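Local coordinates for protein NegoA.19184.a (Neisseria gonorrhoeae, PDB 5UEB) that is of unknown function but belongs to the DUF4265 family and folds around two antiparallel beta sheets, at residues Lys12-Tyr17 against Met65-His70; Ala25-Ser30 against Pro45-Asn50. One frame throughout, in Å; residues are numbered along the deposited sequence.

Contact 1. Residues Lys12-Tyr17 against Met65-His70; sequences KLTVVY and MLFFDH. With EDO (1,2-ethanediol), chain M.
Leu13 lays its branched end against the backbone of Phe67 and Phe68. Here the two outermost strands of a five-stranded antiparallel sheet meet, through a single parallel-type beta bridge between Thr14 and Phe67. This single bridge brings the two edge strands of the sheet together, consistent with a small, barrel-like closure. The strand segments run at 52° to each other. Two backbone bonds form: Thr14 N to Leu66 O at 2.9 Å, and Phe68 N to Thr14 O at 2.9 Å.

In Leu13, CG stands anti to the backbone N (chi1 -168°), and CD1 comes within 3.3 Å of Phe67 C. The same methyl lies beside Leu66 CB, while CD2 faces Phe68 CB. Leu13 also packs on Val57 and Ile59 of strand 56-62. Phe68 touches with its base: its CB is 3.9 Å from Val15 CG2. Its end then leads away from strand 12-17, and the side chain also packs on Val57. Phe67 lies beside Thr14, with the two side chains pointing the same way. Its CD2 approaches Thr14 CB at 3.7 Å, and its ring stacks with His8 of the second subunit. Beyond the bridge, a water accepts from Val16 N and donates to Phe68 O. At Leu66 an ethanediol, probably from the crystallisation liquor, accepts from Leu66 N through O2 (2.9 Å), and its O1 donates to Leu66 O at 2.8 Å.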
ATOM      1  N   LYS B  12       7.676 -14.925 -13.350  1.00 10.25           N
ATOM      2  CA  LYS B  12       8.472 -14.072 -12.479  1.00 10.73           C
ATOM      3  C   LYS B  12       7.878 -12.673 -12.490  1.00  9.91           C
ATOM      4  O   LYS B  12       7.377 -12.195 -13.519  1.00 11.98           O
ATOM      5  CB  LYS B  12       9.911 -13.935 -12.997  1.00 13.29           C
ATOM      6  CG  LYS B  12      10.586 -15.212 -13.442  1.00 23.08           C
ATOM      7  CD  LYS B  12      11.016 -16.031 -12.265  1.00 23.40           C
ATOM      8  CE  LYS B  12      12.037 -17.079 -12.699  1.00 24.57           C
ATOM      9  NZ  LYS B  12      12.328 -18.018 -11.587  1.00 22.43           N
ATOM     10  N   LEU B  13       7.968 -12.012 -11.338  1.00 11.26           N
ATOM     11  CA  LEU B  13       7.466 -10.660 -11.164  1.00 12.62           C
ATOM     12  C   LEU B  13       8.564  -9.804 -10.550  1.00 11.63           C
ATOM     13  O   LEU B  13       9.274 -10.264  -9.653  1.00 13.09           O
ATOM     14  CB  LEU B  13       6.318 -10.740 -10.159  1.00 17.88           C
ATOM     15  CG  LEU B  13       5.440  -9.528 -10.000  1.00 25.41           C
ATOM     16  CD1 LEU B  13       4.880  -9.210 -11.354  1.00 29.73           C
ATOM     17  CD2 LEU B  13       4.362  -9.898  -9.020  1.00 20.17           C
ATOM     18  N   THR B  14       8.702  -8.559 -11.018  1.00 10.76           N
ATOM     19  CA  THR B  14       9.581  -7.582 -10.370  1.00 10.22           C
ATOM     20  C   THR B  14       8.761  -6.676  -9.453  1.00 11.52           C
ATOM     21  O   THR B  14       7.752  -6.112  -9.873  1.00 11.71           O
ATOM     22  CB  THR B  14      10.322  -6.738 -11.408  1.00 16.78           C
ATOM     23  OG1 THR B  14      11.163  -7.590 -12.193  1.00 17.57           O
ATOM     24  CG2 THR B  14      11.184  -5.664 -10.723  1.00 16.41           C
ATOM     25  N   VAL B  15       9.186  -6.565  -8.194  1.00 11.30           N
ATOM     26  CA  VAL B  15       8.600  -5.632  -7.237  1.00 13.19           C
ATOM     27  C   VAL B  15       9.551  -4.452  -7.106  1.00 10.76           C
ATOM     28  O   VAL B  15      10.697  -4.622  -6.672  1.00 12.83           O
ATOM     29  CB  VAL B  15       8.389  -6.292  -5.865  1.00 13.33           C
ATOM     30  CG1 VAL B  15       7.709  -5.311  -4.898  1.00 16.03           C
ATOM     31  CG2 VAL B  15       7.568  -7.549  -5.994  1.00 16.36           C
ATOM     32  N   VAL B  16       9.091  -3.262  -7.484  1.00 11.89           N
ATOM     33  CA  VAL B  16       9.846  -2.031  -7.263  1.00 11.99           C
ATOM     34  C   VAL B  16       9.449  -1.481  -5.899  1.00 14.15           C
ATOM     35  O   VAL B  16       8.257  -1.417  -5.568  1.00 17.53           O
ATOM     36  CB  VAL B  16       9.568  -1.005  -8.375  1.00 14.27           C
ATOM     37  CG1 VAL B  16      10.368   0.273  -8.140  1.00 17.05           C
ATOM     38  CG2 VAL B  16       9.914  -1.583  -9.735  1.00 17.09           C
ATOM     39  N   TYR B  17      10.445  -1.137  -5.084  1.00 12.32           N
ATOM     40  CA  TYR B  17      10.175  -0.689  -3.722  1.00 12.31           C
ATOM     41  C   TYR B  17      11.274   0.277  -3.304  1.00 12.98           C
ATOM     42  O   TYR B  17      12.306   0.400  -3.966  1.00 12.98           O
ATOM     43  CB  TYR B  17      10.077  -1.885  -2.746  1.00 12.74           C
ATOM     44  CG  TYR B  17      11.375  -2.644  -2.589  1.00 13.79           C
ATOM     45  CD1 TYR B  17      11.792  -3.568  -3.543  1.00 13.45           C
ATOM     46  CD2 TYR B  17      12.193  -2.433  -1.486  1.00 14.03           C
ATOM     47  CE1 TYR B  17      12.997  -4.236  -3.420  1.00 13.52           C
ATOM     48  CE2 TYR B  17      13.407  -3.112  -1.343  1.00 12.54           C
ATOM     49  CZ  TYR B  17      13.798  -4.017  -2.316  1.00 14.66           C
ATOM     50  OH  TYR B  17      15.002  -4.672  -2.186  1.00 15.39           O
ATOM     51  N   MET B  65       8.227  -7.062 -19.589  1.00 19.35           N
ATOM     52  CA  MET B  65       8.447  -7.631 -18.268  1.00 17.62           C
ATOM     53  C   MET B  65       7.195  -7.437 -17.419  1.00 15.73           C
ATOM     54  O   MET B  65       6.352  -6.587 -17.712  1.00 16.67           O
ATOM     55  CB  MET B  65       9.665  -6.974 -17.598  1.00 20.64           C
ATOM     56  CG  MET B  65      10.980  -7.364 -18.242  1.00 24.01           C
ATOM     57  SD  MET B  65      12.329  -6.347 -17.619  1.00 38.56           S
ATOM     58  CE  MET B  65      11.796  -4.730 -18.167  1.00 45.54           C
ATOM     59  N   LEU B  66       7.070  -8.230 -16.357  1.00 14.73           N
ATOM     60  CA  LEU B  66       5.919  -8.140 -15.461  1.00 12.03           C
ATOM     61  C   LEU B  66       6.306  -7.516 -14.126  1.00 12.63           C
ATOM     62  O   LEU B  66       7.333  -7.875 -13.533  1.00 14.44           O
ATOM     63  CB  LEU B  66       5.293  -9.514 -15.205  1.00 11.73           C
ATOM     64  CG  LEU B  66       4.846 -10.282 -16.445  1.00 12.63           C
ATOM     65  CD1 LEU B  66       4.288 -11.636 -16.012  1.00 15.09           C
ATOM     66  CD2 LEU B  66       3.811  -9.517 -17.274  1.00 13.95           C
ATOM     67  N   PHE B  67       5.459  -6.599 -13.644  1.00 11.26           N
ATOM     68  CA  PHE B  67       5.726  -5.833 -12.428  1.00 11.51           C
ATOM     69  C   PHE B  67       4.566  -5.931 -11.452  1.00 14.31           C
ATOM     70  O   PHE B  67       3.403  -5.933 -11.851  1.00 14.12           O
ATOM     71  CB  PHE B  67       5.984  -4.357 -12.742  1.00 14.10           C
ATOM     72  CG  PHE B  67       7.212  -4.139 -13.550  1.00 15.23           C
ATOM     73  CD1 PHE B  67       7.157  -4.148 -14.939  1.00 16.86           C
ATOM     74  CD2 PHE B  67       8.431  -3.951 -12.922  1.00 17.20           C
ATOM     75  CE1 PHE B  67       8.307  -3.958 -15.688  1.00 19.35           C
ATOM     76  CE2 PHE B  67       9.581  -3.762 -13.659  1.00 20.30           C
ATOM     77  CZ  PHE B  67       9.517  -3.770 -15.049  1.00 22.13           C
ATOM     78  N   PHE B  68       4.894  -5.987 -10.162  1.00 13.40           N
ATOM     79  CA  PHE B  68       3.865  -5.912  -9.133  1.00 13.59           C
ATOM     80  C   PHE B  68       3.106  -4.600  -9.274  1.00 12.50           C
ATOM     81  O   PHE B  68       3.712  -3.536  -9.427  1.00 14.80           O
ATOM     82  CB  PHE B  68       4.533  -5.953  -7.754  1.00 12.31           C
ATOM     83  CG  PHE B  68       3.612  -5.568  -6.617  1.00 12.09           C
ATOM     84  CD1 PHE B  68       2.739  -6.500  -6.071  1.00 14.87           C
ATOM     85  CD2 PHE B  68       3.627  -4.286  -6.096  1.00 18.28           C
ATOM     86  CE1 PHE B  68       1.892  -6.151  -5.033  1.00 12.87           C
ATOM     87  CE2 PHE B  68       2.778  -3.925  -5.055  1.00 18.42           C
ATOM     88  CZ  PHE B  68       1.914  -4.870  -4.516  1.00 15.55           C
ATOM     89  N   ASP B  69       1.779  -4.663  -9.195  1.00 13.64           N
ATOM     90  CA  ASP B  69       0.978  -3.446  -9.165  1.00 13.99           C
ATOM     91  C   ASP B  69       0.286  -3.210  -7.831  1.00 14.69           C
ATOM     92  O   ASP B  69       0.437  -2.133  -7.244  1.00 16.81           O
ATOM     93  CB  ASP B  69      -0.058  -3.409 -10.293  1.00 15.94           C
ATOM     94  CG  ASP B  69      -0.670  -2.030 -10.439  1.00 19.63           C
ATOM     95  OD1 ASP B  69      -0.028  -1.162 -11.063  1.00 26.69           O
ATOM     96  OD2 ASP B  69      -1.757  -1.797  -9.890  1.00 20.06           O
ATOM     97  N   HIS B  70      -0.499  -4.176  -7.351  1.00 13.48           N
ATOM     98  CA  HIS B  70      -1.165  -4.038  -6.062  1.00 14.31           C
ATOM     99  C   HIS B  70      -1.565  -5.414  -5.550  1.00 12.96           C
ATOM    100  O   HIS B  70      -1.618  -6.389  -6.303  1.00 15.16           O
ATOM    101  CB  HIS B  70      -2.377  -3.089  -6.135  1.00 16.49           C
ATOM    102  CG  HIS B  70      -3.460  -3.536  -7.073  1.00 17.05           C
ATOM    103  ND1 HIS B  70      -3.461  -3.219  -8.416  1.00 19.53           N
ATOM    104  CD2 HIS B  70      -4.598  -4.237  -6.852  1.00 19.62           C
ATOM    105  CE1 HIS B  70      -4.543  -3.722  -8.985  1.00 21.92           C
ATOM    106  NE2 HIS B  70      -5.251  -4.345  -8.058  1.00 21.78           N
TER
HETATM  107  C1  EDO M 206      10.356  -9.911 -14.202  0.50 19.56           C
HETATM  108  O1  EDO M 206       9.919  -8.545 -14.198  0.50 21.81           O
HETATM  109  C2  EDO M 206      10.369 -10.409 -15.642  0.50 24.40           C
HETATM  110  O2  EDO M 206       9.029 -10.402 -16.149  0.50 24.17           O
HETATM  111  O   HOH W   1       6.344  -2.806  -8.651  1.00 20.46           O

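Contact 2. Residues Ala25-Ser30 against Pro45-Asn50; sequences AEEILS and PLFAPN. With EDO (1,2-ethanediol), chain N.
Glu27 reaches from its strand into the loop and meets three consecutive backbone N-H groups with its carboxylate. This is the tight part of the contact. The side chain is almost fully extended. CG is anti to the backbone N (chi1 176°), and the chain stays straight beyond it. OE1 accepts from Leu46 N at 2.8 Å on its syn lone pair. OE2 takes two bonds. Phe47 N, 2.9 Å from OE2, comes on the syn side but 26° out of the carboxylate plane. Ala48 N, also 2.9 Å from OE2, lies nearly on the C-O axis. These bonds fix the rotation of the buried carboxylate, and three N-H groups would be expected to stabilise a negative charge there. Arg104 adds a long, weak ion pair to OE1.

The loop connects strands 39-41 and 56-62. It turns sharply here, and the CA atoms of Pro45 and Ala48 are 6.0 Å apart. The carboxylate thus ties this turn to the five-stranded sheet. On its other side the turn holds the four-stranded sheet: Pro45 O accepts from Ser112 OG, and Leu46 O bonds to Tyr110 OH.

Packing is looser at Leu29. It crosses Pro45 at about a right angle, with Leu29 CD2 3.9 Å from Pro45 CA and Leu29 CD1 4.2 Å from Pro45 CG. Further along, the loop leaves the strand and reaches solvent at Asn50. There an ethanediol, probably from the crystallisation liquor, donates from O2 to Pro49 O at 3.1 Å.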
ATOM      1  N   ALA B  25      14.719   0.295  -5.341  1.00 13.05           N
ATOM      2  CA  ALA B  25      15.287  -1.044  -5.428  1.00 13.72           C
ATOM      3  C   ALA B  25      14.278  -1.948  -6.120  1.00 14.37           C
ATOM      4  O   ALA B  25      13.106  -1.599  -6.270  1.00 13.99           O
ATOM      5  CB  ALA B  25      15.641  -1.594  -4.041  1.00 16.05           C
ATOM      6  N   GLU B  26      14.747  -3.119  -6.553  1.00 14.04           N
ATOM      7  CA  GLU B  26      13.897  -4.083  -7.237  1.00 14.40           C
ATOM      8  C   GLU B  26      14.180  -5.470  -6.684  1.00 13.16           C
ATOM      9  O   GLU B  26      15.340  -5.821  -6.452  1.00 15.29           O
ATOM     10  CB  GLU B  26      14.179  -4.075  -8.748  1.00 14.68           C
ATOM     11  CG  GLU B  26      13.810  -2.766  -9.415  1.00 21.40           C
ATOM     12  CD  GLU B  26      14.059  -2.766 -10.908  1.00 25.32           C
ATOM     13  OE1 GLU B  26      14.297  -3.853 -11.475  1.00 27.29           O
ATOM     14  OE2 GLU B  26      14.020  -1.673 -11.510  1.00 31.65           O
ATOM     15  N   GLU B  27      13.121  -6.258  -6.473  1.00 10.74           N
ATOM     16  CA  GLU B  27      13.257  -7.669  -6.118  1.00 10.79           C
ATOM     17  C   GLU B  27      12.393  -8.497  -7.057  1.00 11.49           C
ATOM     18  O   GLU B  27      11.214  -8.189  -7.246  1.00 11.71           O
ATOM     19  CB  GLU B  27      12.820  -7.935  -4.669  1.00 12.33           C
ATOM     20  CG  GLU B  27      12.876  -9.419  -4.329  1.00 13.74           C
ATOM     21  CD  GLU B  27      12.674  -9.733  -2.861  1.00 14.77           C
ATOM     22  OE1 GLU B  27      12.738 -10.927  -2.536  1.00 14.07           O
ATOM     23  OE2 GLU B  27      12.461  -8.813  -2.041  1.00 13.97           O
ATOM     24  N   ILE B  28      12.965  -9.559  -7.631  1.00 11.03           N
ATOM     25  CA  ILE B  28      12.226 -10.468  -8.509  1.00 10.03           C
ATOM     26  C   ILE B  28      11.733 -11.650  -7.692  1.00 10.76           C
ATOM     27  O   ILE B  28      12.504 -12.254  -6.936  1.00 13.21           O
ATOM     28  CB  ILE B  28      13.094 -10.947  -9.682  1.00 10.86           C
ATOM     29  CG1 ILE B  28      13.533  -9.749 -10.516  1.00 13.08           C
ATOM     30  CG2 ILE B  28      12.305 -11.948 -10.553  1.00 12.36           C
ATOM     31  CD1 ILE B  28      14.492 -10.103 -11.648  1.00 17.53           C
ATOM     32  N   LEU B  29      10.445 -11.980  -7.833  1.00 10.46           N
ATOM     33  CA  LEU B  29       9.829 -13.099  -7.128  1.00  9.91           C
ATOM     34  C   LEU B  29       9.271 -14.111  -8.123  1.00 12.49           C
ATOM     35  O   LEU B  29       8.599 -13.745  -9.093  1.00 12.82           O
ATOM     36  CB  LEU B  29       8.685 -12.619  -6.231  1.00 11.56           C
ATOM     37  CG  LEU B  29       9.088 -11.709  -5.070  1.00 13.18           C
ATOM     38  CD1 LEU B  29       7.840 -11.121  -4.431  1.00 13.97           C
ATOM     39  CD2 LEU B  29       9.901 -12.467  -4.044  1.00 13.94           C
ATOM     40  N   SER B  30       9.537 -15.384  -7.867  1.00 10.23           N
ATOM     41  CA  SER B  30       8.982 -16.455  -8.678  0.71  9.73           C
ATOM     42  C   SER B  30       7.571 -16.791  -8.213  1.00 12.04           C
ATOM     43  O   SER B  30       7.235 -16.671  -7.031  1.00 11.55           O
ATOM     44  CB  SER B  30       9.853 -17.706  -8.570  0.71 11.98           C
ATOM     45  OG  SER B  30      11.160 -17.462  -9.062  0.71 14.32           O
ATOM     46  N   PRO B  45       9.509 -13.203   0.195  1.00 11.48           N
ATOM     47  CA  PRO B  45      10.222 -11.982  -0.209  1.00 10.94           C
ATOM     48  C   PRO B  45      11.369 -11.684   0.749  1.00 12.83           C
ATOM     49  O   PRO B  45      11.202 -11.719   1.969  1.00 12.59           O
ATOM     50  CB  PRO B  45       9.135 -10.898  -0.138  1.00 12.63           C
ATOM     51  CG  PRO B  45       7.822 -11.667  -0.275  1.00 13.33           C
ATOM     52  CD  PRO B  45       8.084 -12.946   0.485  1.00 11.93           C
ATOM     53  N   LEU B  46      12.548 -11.407   0.183  1.00 11.96           N
ATOM     54  CA  LEU B  46      13.727 -11.138   1.000  1.00 13.06           C
ATOM     55  C   LEU B  46      13.732  -9.715   1.537  1.00 12.32           C
ATOM     56  O   LEU B  46      14.121  -9.490   2.689  1.00 13.72           O
ATOM     57  CB  LEU B  46      15.006 -11.387   0.192  1.00 12.81           C
ATOM     58  CG  LEU B  46      15.346 -12.853  -0.088  1.00 14.87           C
ATOM     59  CD1 LEU B  46      16.531 -12.924  -1.057  1.00 18.95           C
ATOM     60  CD2 LEU B  46      15.670 -13.567   1.220  1.00 16.60           C
ATOM     61  N   PHE B  47      13.330  -8.739   0.716  1.00 12.62           N
ATOM     62  CA  PHE B  47      13.510  -7.330   1.063  1.00 12.59           C
ATOM     63  C   PHE B  47      12.268  -6.475   0.837  1.00 13.94           C
ATOM     64  O   PHE B  47      12.037  -5.514   1.582  1.00 16.06           O
ATOM     65  CB  PHE B  47      14.658  -6.729   0.251  1.00 17.41           C
ATOM     66  CG  PHE B  47      15.960  -7.438   0.438  1.00 18.26           C
ATOM     67  CD1 PHE B  47      16.663  -7.310   1.621  1.00 24.03           C
ATOM     68  CD2 PHE B  47      16.475  -8.237  -0.568  1.00 23.43           C
ATOM     69  CE1 PHE B  47      17.861  -7.972   1.798  1.00 30.49           C
ATOM     70  CE2 PHE B  47      17.670  -8.899  -0.394  1.00 26.25           C
ATOM     71  CZ  PHE B  47      18.356  -8.771   0.789  1.00 25.77           C
ATOM     72  N   ALA B  48      11.489  -6.778  -0.193  1.00 14.38           N
ATOM     73  CA  ALA B  48      10.341  -5.944  -0.505  1.00 14.21           C
ATOM     74  C   ALA B  48       9.339  -6.024   0.640  1.00 14.04           C
ATOM     75  O   ALA B  48       9.034  -7.127   1.117  1.00 15.64           O
ATOM     76  CB  ALA B  48       9.685  -6.388  -1.811  1.00 16.10           C
ATOM     77  N   PRO B  49       8.827  -4.901   1.120  1.00 13.61           N
ATOM     78  CA  PRO B  49       7.912  -4.925   2.263  1.00 14.70           C
ATOM     79  C   PRO B  49       6.469  -5.200   1.855  1.00 16.40           C
ATOM     80  O   PRO B  49       6.082  -5.088   0.688  1.00 14.79           O
ATOM     81  CB  PRO B  49       8.044  -3.505   2.832  1.00 17.83           C
ATOM     82  CG  PRO B  49       8.375  -2.664   1.639  1.00 18.92           C
ATOM     83  CD  PRO B  49       9.248  -3.531   0.762  1.00 16.01           C
ATOM     84  N   ASN B  50       5.676  -5.576   2.861  1.00 13.52           N
ATOM     85  CA  ASN B  50       4.223  -5.709   2.760  1.00 14.79           C
ATOM     86  C   ASN B  50       3.775  -6.861   1.869  1.00 12.50           C
ATOM     87  O   ASN B  50       2.656  -6.836   1.349  1.00 15.80           O
ATOM     88  CB  ASN B  50       3.545  -4.392   2.361  1.00 16.32           C
ATOM     89  CG  ASN B  50       3.965  -3.236   3.247  1.00 22.06           C
ATOM     90  OD1 ASN B  50       4.443  -2.208   2.770  1.00 36.06           O
ATOM     91  ND2 ASN B  50       3.799  -3.410   4.544  1.00 23.60           N
TER
HETATM   92  C1  EDO N 207       3.939  -3.050  -1.310  1.00 42.44           C
HETATM   93  O1  EDO N 207       2.563  -3.432  -1.438  1.00 47.76           O
HETATM   94  C2  EDO N 207       4.840  -3.955  -2.145  1.00 33.29           C
HETATM   95  O2  EDO N 207       6.208  -3.567  -1.967  1.00 35.54           O

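Overall arrangement
From the N terminus, residues 12-17 come first and pair with the next strand, which carries residues 25-30. That strand meets the loop at 45-50, so contact 2 closes a loop of 14 residues. The chain then runs through strand 56-62 to residues 65-70, which return to 12-17. Contact 1 therefore closes a loop of 47 residues, and contact 2 is nested inside it. The centres lie about 9 Å apart. Direct links join the contacts, including Val15 N to Glu27 O at 2.8 Å, a probable hydrogen bond. Contact 1 joins the two edges of one sheet. Contact 2 joins that sheet to a loop that also reaches the four-stranded sheet.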